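Local coordinates for protein phytochromobilin synthase (Solanum lycopersicum, PDB 6KME) that probably catalyses the ferredoxin-dependent reduction of biliverdin IX alpha to phytochromobilin, the bilin from which the phytochrome chromophore is made, at residues Cys114-Thr119 against Thr233-Lys238; Leu98-Phe103 against Ser196-Tyr201. The protein carries 1 engineered substitution. All coordinates share one frame; numbering follows the deposited sequence.

Interaction 1 of 2, residues Cys114-Thr119 against Thr233-Lys238; sequences CANFFT and TWRSEK. With BLA (biliverdine IX alpha), chain B.
The guanidinium of R235 has the biliverdin methyl CMB over one face, near the rim, and at its edge, in plane, a water and the amide nitrogen ND2 of N116. That nitrogen and R235 NH2 are both donors and make no bond with each other. The amide of N116 is turned 69° from the guanidinium, and its oxygen takes the bond: R235 NH2 donates to N116 OD1 over 3.0 Å with an N-H...O angle of 138°, arriving above the carbonyl plane. The water ties the same groups together, donating to N116 OD1 at 2.6 Å and accepting from R235 NH1 at 3.0 Å. With OD1 so engaged, the other end of the amide is presented to the pigment, and N116 ND2 donates to the bilin carbonyl OC at 2.7 Å. Asparagine suits this place because one flat group both accepts and donates.

Ferredoxin-dependent bilin reductases are three-layer alpha/beta/alpha sandwiches, and here the pigment lies between the central antiparallel sheet and helix 218-238. Alternate residues of the strand, C114, N116 and F118, face it. C114 SG lies 3.6 Å from bilin CMB, while the F118 ring lays a face against the other half of the pigment, its CE2 3.6 Å from methyl CMD. On the helix, R235 is bent about its CG-CD bond (chi3 66°), passing its aliphatic part along the vinyl group before the charged end meets N116. A salt bridge to D239 and a bond from NH1 to the hydroxyl of Y231 steady that end. A methionine in place of R235 would probably leave the D239 carboxylate without its cationic mate and the N116 amide freer to turn away from OC. The W234 ring meets the pigment edge-on, its NE1 3.7 Å from bilin OB.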
ATOM      1  N   CYS A 114      -1.270  -2.455  -3.326  1.00 19.66           N
ATOM      2  CA  CYS A 114      -1.537  -1.574  -2.192  1.00 19.28           C
ATOM      3  C   CYS A 114      -2.985  -1.095  -2.248  1.00 23.37           C
ATOM      4  O   CYS A 114      -3.386  -0.444  -3.218  1.00 24.03           O
ATOM      5  CB  CYS A 114      -0.559  -0.395  -2.216  1.00 23.69           C
ATOM      6  SG  CYS A 114      -0.898   0.940  -1.039  1.00 31.26           S
ATOM      7  N   ALA A 115      -3.773  -1.420  -1.220  1.00 21.71           N
ATOM      8  CA  ALA A 115      -5.138  -0.903  -1.078  1.00 21.09           C
ATOM      9  C   ALA A 115      -5.308  -0.416   0.353  1.00 27.82           C
ATOM     10  O   ALA A 115      -5.251  -1.213   1.298  1.00 22.35           O
ATOM     11  CB  ALA A 115      -6.188  -1.959  -1.417  1.00 23.73           C
ATOM     12  N   ASN A 116      -5.503   0.894   0.510  1.00 20.32           N
ATOM     13  CA  ASN A 116      -5.648   1.538   1.818  1.00 15.45           C
ATOM     14  C   ASN A 116      -6.914   2.390   1.777  1.00 19.49           C
ATOM     15  O   ASN A 116      -6.918   3.502   1.231  1.00 19.94           O
ATOM     16  CB  ASN A 116      -4.421   2.376   2.164  1.00 19.56           C
ATOM     17  CG  ASN A 116      -3.266   1.532   2.648  1.00 34.72           C
ATOM     18  OD1 ASN A 116      -2.539   0.945   1.850  1.00 28.79           O
ATOM     19  ND2 ASN A 116      -3.102   1.449   3.957  1.00 26.67           N
ATOM     20  N   PHE A 117      -7.996   1.864   2.346  1.00 21.19           N
ATOM     21  CA  PHE A 117      -9.302   2.517   2.302  1.00 21.01           C
ATOM     22  C   PHE A 117      -9.678   2.963   3.706  1.00 22.26           C
ATOM     23  O   PHE A 117      -9.811   2.125   4.605  1.00 21.66           O
ATOM     24  CB  PHE A 117     -10.375   1.571   1.770  1.00 21.67           C
ATOM     25  CG  PHE A 117     -10.092   0.995   0.403  1.00 26.37           C
ATOM     26  CD1 PHE A 117      -9.093   1.509  -0.417  1.00 25.55           C
ATOM     27  CD2 PHE A 117     -10.863  -0.051  -0.066  1.00 22.60           C
ATOM     28  CE1 PHE A 117      -8.856   0.968  -1.676  1.00 22.60           C
ATOM     29  CE2 PHE A 117     -10.630  -0.600  -1.334  1.00 21.78           C
ATOM     30  CZ  PHE A 117      -9.628  -0.078  -2.132  1.00 23.42           C
ATOM     31  N   PHE A 118      -9.868   4.264   3.898  1.00 20.75           N
ATOM     32  CA  PHE A 118     -10.337   4.772   5.180  1.00 23.17           C
ATOM     33  C   PHE A 118     -11.720   5.395   5.001  1.00 27.24           C
ATOM     34  O   PHE A 118     -11.862   6.447   4.361  1.00 25.95           O
ATOM     35  CB  PHE A 118      -9.364   5.776   5.790  1.00 22.10           C
ATOM     36  CG  PHE A 118      -9.861   6.339   7.084  1.00 24.07           C
ATOM     37  CD1 PHE A 118      -9.819   5.575   8.249  1.00 27.23           C
ATOM     38  CD2 PHE A 118     -10.432   7.597   7.133  1.00 22.90           C
ATOM     39  CE1 PHE A 118     -10.312   6.086   9.450  1.00 27.24           C
ATOM     40  CE2 PHE A 118     -10.921   8.111   8.327  1.00 26.55           C
ATOM     41  CZ  PHE A 118     -10.856   7.351   9.487  1.00 26.22           C
ATOM     42  N   THR A 119     -12.727   4.772   5.612  1.00 22.23           N
ATOM     43  CA  THR A 119     -14.119   5.144   5.415  1.00 22.81           C
ATOM     44  C   THR A 119     -14.786   5.477   6.743  1.00 27.49           C
ATOM     45  O   THR A 119     -14.545   4.819   7.760  1.00 25.81           O
ATOM     46  CB  THR A 119     -14.862   4.003   4.695  1.00 22.86           C
ATOM     47  OG1 THR A 119     -14.271   3.809   3.398  1.00 28.97           O
ATOM     48  CG2 THR A 119     -16.334   4.312   4.542  1.00 28.20           C
ATOM     49  N   THR A 233      10.262   0.786   5.285  1.00 17.32           N
ATOM     50  CA  THR A 233      10.758   1.708   6.295  1.00 17.78           C
ATOM     51  C   THR A 233      10.003   3.029   6.235  1.00 23.24           C
ATOM     52  O   THR A 233       9.600   3.571   7.275  1.00 20.76           O
ATOM     53  CB  THR A 233      12.255   1.931   6.105  1.00 19.61           C
ATOM     54  OG1 THR A 233      12.958   0.702   6.340  1.00 21.87           O
ATOM     55  CG2 THR A 233      12.752   2.994   7.071  1.00 21.14           C
ATOM     56  N   TRP A 234       9.794   3.556   5.024  1.00 19.67           N
ATOM     57  CA  TRP A 234       9.007   4.780   4.877  1.00 19.31           C
ATOM     58  C   TRP A 234       7.617   4.611   5.475  1.00 22.40           C
ATOM     59  O   TRP A 234       7.192   5.403   6.329  1.00 19.52           O
ATOM     60  CB  TRP A 234       8.901   5.180   3.402  1.00 16.85           C
ATOM     61  CG  TRP A 234       7.847   6.228   3.194  1.00 20.49           C
ATOM     62  CD1 TRP A 234       6.563   6.035   2.747  1.00 25.41           C
ATOM     63  CD2 TRP A 234       7.963   7.634   3.484  1.00 20.71           C
ATOM     64  NE1 TRP A 234       5.884   7.238   2.726  1.00 21.86           N
ATOM     65  CE2 TRP A 234       6.722   8.232   3.166  1.00 26.27           C
ATOM     66  CE3 TRP A 234       9.006   8.443   3.954  1.00 23.14           C
ATOM     67  CZ2 TRP A 234       6.488   9.607   3.322  1.00 26.94           C
ATOM     68  CZ3 TRP A 234       8.772   9.818   4.103  1.00 26.28           C
ATOM     69  CH2 TRP A 234       7.523  10.378   3.788  1.00 20.17           C
ATOM     70  N   ARG A 235       6.898   3.566   5.050  1.00 20.02           N
ATOM     71  CA  ARG A 235       5.514   3.397   5.477  1.00 16.93           C
ATOM     72  C   ARG A 235       5.416   3.094   6.962  1.00 20.09           C
ATOM     73  O   ARG A 235       4.509   3.597   7.639  1.00 18.92           O
ATOM     74  CB  ARG A 235       4.835   2.303   4.639  1.00 19.73           C
ATOM     75  CG  ARG A 235       4.635   2.704   3.172  1.00 19.93           C
ATOM     76  CD  ARG A 235       3.615   1.814   2.454  1.00 22.26           C
ATOM     77  NE  ARG A 235       2.276   2.007   3.007  1.00 19.86           N
ATOM     78  CZ  ARG A 235       1.237   1.227   2.732  1.00 24.55           C
ATOM     79  NH1 ARG A 235       1.376   0.200   1.891  1.00 20.16           N
ATOM     80  NH2 ARG A 235       0.063   1.473   3.295  1.00 21.12           N
ATOM     81  N   SER A 236       6.339   2.302   7.512  1.00 18.92           N
ATOM     82  CA  SER A 236       6.202   2.016   8.934  1.00 23.56           C
ATOM     83  C   SER A 236       6.441   3.261   9.780  1.00 20.45           C
ATOM     84  O   SER A 236       5.929   3.339  10.900  1.00 18.24           O
ATOM     85  CB  SER A 236       7.128   0.870   9.360  1.00 29.66           C
ATOM     86  OG  SER A 236       8.470   1.284   9.369  1.00 36.52           O
ATOM     87  N   GLU A 237       7.159   4.256   9.257  1.00 20.55           N
ATOM     88  CA  GLU A 237       7.377   5.504   9.988  1.00 21.71           C
ATOM     89  C   GLU A 237       6.270   6.539   9.761  1.00 18.27           C
ATOM     90  O   GLU A 237       5.889   7.240  10.704  1.00 19.18           O
ATOM     91  CB  GLU A 237       8.735   6.109   9.605  1.00 19.11           C
ATOM     92  CG  GLU A 237       9.142   7.355  10.420  1.00 20.07           C
ATOM     93  CD  GLU A 237       9.595   7.026  11.846  1.00 33.56           C
ATOM     94  OE1 GLU A 237      10.209   5.960  12.056  1.00 35.88           O
ATOM     95  OE2 GLU A 237       9.337   7.839  12.758  1.00 28.22           O
ATOM     96  N   LYS A 238       5.734   6.653   8.540  1.00 17.52           N
ATOM     97  CA  LYS A 238       4.956   7.829   8.144  1.00 18.88           C
ATOM     98  C   LYS A 238       3.557   7.563   7.578  1.00 22.17           C
ATOM     99  O   LYS A 238       2.881   8.535   7.210  1.00 21.03           O
ATOM    100  CB  LYS A 238       5.743   8.651   7.103  1.00 20.72           C
ATOM    101  CG  LYS A 238       7.007   9.350   7.646  1.00 20.54           C
ATOM    102  CD  LYS A 238       6.663  10.283   8.806  1.00 19.69           C
ATOM    103  CE  LYS A 238       7.848  11.119   9.281  1.00 21.26           C
ATOM    104  NZ  LYS A 238       7.511  11.860  10.544  1.00 19.73           N
TER
HETATM  105  CHA BLA B 401      -5.117  10.099   4.750  1.00 26.90           C
HETATM  106  NA  BLA B 401      -3.718   8.284   3.538  1.00 22.67           N
HETATM  107  C1A BLA B 401      -4.130   9.617   3.700  1.00 25.68           C
HETATM  108  C2A BLA B 401      -3.423  10.418   2.700  1.00 19.64           C
HETATM  109  C3A BLA B 401      -2.569   9.504   1.940  1.00 18.48           C
HETATM  110  C4A BLA B 401      -2.769   8.189   2.479  1.00 26.86           C
HETATM  111  CMA BLA B 401      -1.633   9.806   0.766  1.00 21.24           C
HETATM  112  CAA BLA B 401      -3.598  11.959   2.586  1.00 19.04           C
HETATM  113  CBA BLA B 401      -2.750  12.629   3.633  1.00 18.80           C
HETATM  114  CGA BLA B 401      -1.307  12.919   3.078  1.00 21.66           C
HETATM  115  O1A BLA B 401      -1.353  13.523   2.047  1.00 18.06           O
HETATM  116  O2A BLA B 401      -0.436  12.497   3.782  1.00 21.19           O
HETATM  117  CHB BLA B 401      -2.142   6.862   2.031  1.00 23.03           C
HETATM  118  NB  BLA B 401       0.181   7.413   1.580  1.00 27.32           N
HETATM  119  C1B BLA B 401      -0.838   6.452   1.770  1.00 32.80           C
HETATM  120  C2B BLA B 401      -0.181   5.146   1.149  1.00 26.85           C
HETATM  121  C3B BLA B 401       1.172   5.362   0.915  1.00 24.99           C
HETATM  122  C4B BLA B 401       1.441   6.832   1.243  1.00 26.69           C
HETATM  123  CMB BLA B 401      -0.960   3.844   1.131  1.00 32.39           C
HETATM  124  OB  BLA B 401       2.475   7.479   1.283  1.00 24.53           O
HETATM  125  CAB BLA B 401       2.385   4.630   0.396  1.00 24.98           C
HETATM  126  CBB BLA B 401       3.710   4.865   0.251  1.00 35.01           C
HETATM  127  NC  BLA B 401      -5.409   5.087   6.453  1.00 34.64           N
HETATM  128  C1C BLA B 401      -5.013   3.752   6.209  1.00 46.34           C
HETATM  129  C2C BLA B 401      -5.424   2.966   7.462  1.00 36.77           C
HETATM  130  C3C BLA B 401      -6.025   3.869   8.339  1.00 23.62           C
HETATM  131  C4C BLA B 401      -6.031   5.279   7.701  1.00 25.11           C
HETATM  132  CMC BLA B 401      -5.119   1.464   7.519  1.00 38.79           C
HETATM  133  OC  BLA B 401      -4.469   3.510   5.144  1.00 58.59           O
HETATM  134  CAC BLA B 401      -6.574   3.543   9.683  1.00 28.03           C
HETATM  135  CBC BLA B 401      -6.219   2.659  10.642  1.00 36.83           C
HETATM  136  CHD BLA B 401      -6.452   6.533   8.057  1.00 19.95           C
HETATM  137  ND  BLA B 401      -5.578   8.056   6.153  1.00 27.70           N
HETATM  138  C1D BLA B 401      -6.221   7.826   7.297  1.00 25.66           C
HETATM  139  C2D BLA B 401      -6.808   9.091   7.898  1.00 24.64           C
HETATM  140  C3D BLA B 401      -6.488  10.124   7.036  1.00 27.05           C
HETATM  141  C4D BLA B 401      -5.674   9.498   5.867  1.00 25.16           C
HETATM  142  CMD BLA B 401      -7.572   9.037   9.208  1.00 23.81           C
HETATM  143  CAD BLA B 401      -6.782  11.629   7.066  1.00 23.27           C
HETATM  144  CBD BLA B 401      -5.999  12.383   8.124  1.00 26.66           C
HETATM  145  CGD BLA B 401      -4.436  12.504   7.848  1.00 32.64           C
HETATM  146  O1D BLA B 401      -3.788  12.173   8.825  1.00 31.16           O
HETATM  147  O2D BLA B 401      -4.161  12.906   6.725  1.00 29.38           O
HETATM  148  O   HOH W   1      -1.181  -1.322   1.994  1.00 25.71           O

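Interaction 2 of 2, residues Leu98-Phe103 against Ser196-Tyr201; sequences LDFAAF and SAFKDY
An edge-to-face aromatic contact between F100 and F198 joins the central sheet to one of its covering helices, deep in the apolar interior. F100 belongs to strand 96-104 and F198 to helix 188-211. The edge of the F198 ring is directed at the face of F100, with the planes 71° apart and the centroids 5.7 Å from each other. F198 CZ leads, standing over the rim of the F100 ring 4.1 Å from CD1, where the slightly positive ring hydrogens of one phenylalanine can meet the pi cloud of the other.

Just along the ring, F198 CE2 touches L98 CD2 at 4.2 Å, so the helix residue spans two inward-facing positions of the strand. The branched leucine offers a methyl group, CD2, that meets the same ring obliquely, and the two side chains cross at about a right angle. In both F100 and F198 CG lies anti to the backbone N (chi1 -177° and 178°), which carries each ring away from its own backbone, and together the rings span the 10.3 Å between the CA atoms of F100 and F198. Large flat side chains suit such a gap, which small ones would not span.

Other apolar groups complete the layer: L36 from helix 34-47 also packs on F198, and I37 and A40 of that helix pack on L98 and F100. D99, between the two strand residues, has its side chain on the other side of the sheet, where it forms a salt bridge with R85 and touches the pigment. One sheet face packed with apolar side chains beneath helices, the other given to the bilin, is the alpha/beta/alpha sandwich of the ferredoxin-dependent bilin reductases.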
ATOM      1  N   LEU A  98      -9.729  -0.762   5.446  1.00 21.09           N
ATOM      2  CA  LEU A  98      -9.026  -1.866   4.807  1.00 20.12           C
ATOM      3  C   LEU A  98      -7.587  -1.447   4.534  1.00 21.22           C
ATOM      4  O   LEU A  98      -7.345  -0.402   3.920  1.00 23.68           O
ATOM      5  CB  LEU A  98      -9.709  -2.293   3.492  1.00 19.21           C
ATOM      6  CG  LEU A  98      -8.984  -3.425   2.728  1.00 18.89           C
ATOM      7  CD1 LEU A  98      -9.067  -4.739   3.503  1.00 22.02           C
ATOM      8  CD2 LEU A  98      -9.546  -3.606   1.307  1.00 28.26           C
ATOM      9  N   ASP A  99      -6.634  -2.252   5.002  1.00 21.19           N
ATOM     10  CA  ASP A  99      -5.242  -2.197   4.554  1.00 18.13           C
ATOM     11  C   ASP A  99      -4.897  -3.590   4.049  1.00 18.60           C
ATOM     12  O   ASP A  99      -4.745  -4.520   4.847  1.00 22.77           O
ATOM     13  CB  ASP A  99      -4.280  -1.773   5.670  1.00 20.37           C
ATOM     14  CG  ASP A  99      -2.817  -1.594   5.170  1.00 33.12           C
ATOM     15  OD1 ASP A  99      -2.440  -2.213   4.148  1.00 35.57           O
ATOM     16  OD2 ASP A  99      -2.049  -0.825   5.797  1.00 39.46           O
ATOM     17  N   PHE A 100      -4.753  -3.710   2.732  1.00 21.91           N
ATOM     18  CA  PHE A 100      -4.492  -4.961   2.035  1.00 22.90           C
ATOM     19  C   PHE A 100      -3.269  -4.744   1.154  1.00 22.80           C
ATOM     20  O   PHE A 100      -3.243  -3.795   0.364  1.00 25.00           O
ATOM     21  CB  PHE A 100      -5.727  -5.351   1.203  1.00 21.89           C
ATOM     22  CG  PHE A 100      -5.601  -6.662   0.496  1.00 25.22           C
ATOM     23  CD1 PHE A 100      -5.001  -6.736  -0.751  1.00 29.94           C
ATOM     24  CD2 PHE A 100      -6.093  -7.823   1.078  1.00 20.75           C
ATOM     25  CE1 PHE A 100      -4.886  -7.965  -1.408  1.00 23.54           C
ATOM     26  CE2 PHE A 100      -5.967  -9.046   0.438  1.00 32.01           C
ATOM     27  CZ  PHE A 100      -5.367  -9.111  -0.805  1.00 24.50           C
ATOM     28  N   ALA A 101      -2.246  -5.589   1.306  1.00 22.91           N
ATOM     29  CA  ALA A 101      -1.017  -5.441   0.534  1.00 16.79           C
ATOM     30  C   ALA A 101      -0.441  -6.804   0.169  1.00 21.78           C
ATOM     31  O   ALA A 101      -0.593  -7.786   0.903  1.00 21.65           O
ATOM     32  CB  ALA A 101       0.057  -4.646   1.299  1.00 16.99           C
ATOM     33  N   ALA A 102       0.240  -6.842  -0.975  1.00 22.32           N
ATOM     34  CA  ALA A 102       0.995  -8.006  -1.421  1.00 23.42           C
ATOM     35  C   ALA A 102       2.445  -7.583  -1.608  1.00 20.74           C
ATOM     36  O   ALA A 102       2.737  -6.696  -2.423  1.00 21.62           O
ATOM     37  CB  ALA A 102       0.417  -8.577  -2.714  1.00 21.55           C
ATOM     38  N   PHE A 103       3.338  -8.193  -0.827  1.00 21.64           N
ATOM     39  CA  PHE A 103       4.769  -7.941  -0.899  1.00 23.58           C
ATOM     40  C   PHE A 103       5.444  -9.104  -1.608  1.00 27.08           C
ATOM     41  O   PHE A 103       5.334 -10.251  -1.133  1.00 24.43           O
ATOM     42  CB  PHE A 103       5.360  -7.783   0.498  1.00 21.72           C
ATOM     43  CG  PHE A 103       4.774  -6.629   1.302  1.00 21.18           C
ATOM     44  CD1 PHE A 103       4.560  -5.391   0.722  1.00 22.83           C
ATOM     45  CD2 PHE A 103       4.462  -6.797   2.647  1.00 39.02           C
ATOM     46  CE1 PHE A 103       4.030  -4.338   1.468  1.00 22.56           C
ATOM     47  CE2 PHE A 103       3.934  -5.751   3.402  1.00 36.89           C
ATOM     48  CZ  PHE A 103       3.716  -4.521   2.813  1.00 24.18           C
ATOM     49  N   SER A 196     -15.300  -2.209  -7.925  1.00 25.81           N
ATOM     50  CA  SER A 196     -14.892  -2.606  -9.274  1.00 27.70           C
ATOM     51  C   SER A 196     -13.423  -2.285  -9.527  1.00 28.07           C
ATOM     52  O   SER A 196     -12.715  -3.061 -10.180  1.00 26.03           O
ATOM     53  CB  SER A 196     -15.771  -1.913 -10.316  1.00 28.29           C
ATOM     54  OG  SER A 196     -17.123  -2.325 -10.206  1.00 32.08           O
ATOM     55  N   ALA A 197     -12.950  -1.142  -9.016  1.00 24.89           N
ATOM     56  CA  ALA A 197     -11.554  -0.739  -9.185  1.00 24.37           C
ATOM     57  C   ALA A 197     -10.608  -1.685  -8.449  1.00 23.25           C
ATOM     58  O   ALA A 197      -9.582  -2.096  -9.003  1.00 20.17           O
ATOM     59  CB  ALA A 197     -11.354   0.702  -8.694  1.00 22.16           C
ATOM     60  N   PHE A 198     -10.910  -1.996  -7.184  1.00 22.20           N
ATOM     61  CA  PHE A 198     -10.090  -2.943  -6.430  1.00 26.13           C
ATOM     62  C   PHE A 198      -9.945  -4.253  -7.192  1.00 25.59           C
ATOM     63  O   PHE A 198      -8.839  -4.790  -7.321  1.00 25.43           O
ATOM     64  CB  PHE A 198     -10.698  -3.195  -5.043  1.00 20.93           C
ATOM     65  CG  PHE A 198      -9.943  -4.210  -4.215  1.00 25.31           C
ATOM     66  CD1 PHE A 198     -10.194  -5.571  -4.357  1.00 25.21           C
ATOM     67  CD2 PHE A 198      -8.988  -3.798  -3.288  1.00 23.15           C
ATOM     68  CE1 PHE A 198      -9.499  -6.517  -3.598  1.00 27.15           C
ATOM     69  CE2 PHE A 198      -8.287  -4.725  -2.522  1.00 22.08           C
ATOM     70  CZ  PHE A 198      -8.546  -6.093  -2.675  1.00 27.87           C
ATOM     71  N   LYS A 199     -11.059  -4.780  -7.705  1.00 25.02           N
ATOM     72  CA  LYS A 199     -11.032  -6.075  -8.384  1.00 26.85           C
ATOM     73  C   LYS A 199     -10.244  -6.005  -9.693  1.00 25.81           C
ATOM     74  O   LYS A 199      -9.411  -6.879  -9.976  1.00 23.06           O
ATOM     75  CB  LYS A 199     -12.463  -6.555  -8.630  1.00 28.15           C
ATOM     76  CG  LYS A 199     -13.230  -6.862  -7.347  1.00 27.82           C
ATOM     77  CD  LYS A 199     -14.681  -7.183  -7.642  1.00 32.91           C
ATOM     78  CE  LYS A 199     -15.504  -7.281  -6.371  1.00 33.50           C
ATOM     79  NZ  LYS A 199     -16.890  -7.711  -6.696  1.00 37.13           N
ATOM     80  N   ASP A 200     -10.488  -4.960 -10.496  1.00 23.48           N
ATOM     81  CA  ASP A 200      -9.745  -4.761 -11.738  1.00 30.11           C
ATOM     82  C   ASP A 200      -8.249  -4.602 -11.488  1.00 26.17           C
ATOM     83  O   ASP A 200      -7.426  -5.193 -12.204  1.00 25.70           O
ATOM     84  CB  ASP A 200     -10.287  -3.534 -12.472  1.00 27.44           C
ATOM     85  CG  ASP A 200     -11.550  -3.842 -13.249  1.00 35.87           C
ATOM     86  OD1 ASP A 200     -11.912  -5.036 -13.317  1.00 34.79           O
ATOM     87  OD2 ASP A 200     -12.176  -2.903 -13.792  1.00 36.97           O
ATOM     88  N   TYR A 201      -7.879  -3.791 -10.493  1.00 20.90           N
ATOM     89  CA  TYR A 201      -6.469  -3.569 -10.172  1.00 18.14           C
ATOM     90  C   TYR A 201      -5.828  -4.837  -9.614  1.00 20.73           C
ATOM     91  O   TYR A 201      -4.678  -5.159  -9.946  1.00 21.29           O
ATOM     92  CB  TYR A 201      -6.321  -2.403  -9.174  1.00 18.06           C
ATOM     93  CG  TYR A 201      -6.208  -1.022  -9.830  1.00 22.03           C
ATOM     94  CD1 TYR A 201      -7.159  -0.590 -10.755  1.00 20.86           C
ATOM     95  CD2 TYR A 201      -5.154  -0.164  -9.527  1.00 21.86           C
ATOM     96  CE1 TYR A 201      -7.062   0.670 -11.372  1.00 24.09           C
ATOM     97  CE2 TYR A 201      -5.049   1.113 -10.141  1.00 23.43           C
ATOM     98  CZ  TYR A 201      -6.003   1.508 -11.065  1.00 21.52           C
ATOM     99  OH  TYR A 201      -5.915   2.744 -11.677  1.00 23.97           O
TER

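In the fold
Interactions 1 and 2 use neighbouring antiparallel strands of one sheet and work on its two faces, with centres about 13 Å apart. The strands are joined directly: F117 N lies 2.8 Å from L98 O and A115 N 2.9 Å from F100 O, both probable hydrogen bonds. Residues 114-119 also reach the helix of interaction 2, since A115 CB packs 3.6 Å from F198 CE2 and the F117 ring touches the same phenylalanine. Interaction 1 lines the biliverdin pocket, whereas in interaction 2 the side chain of L98 stays about 7 Å from the pigment. D99 links the two, touching both the ligand and N116.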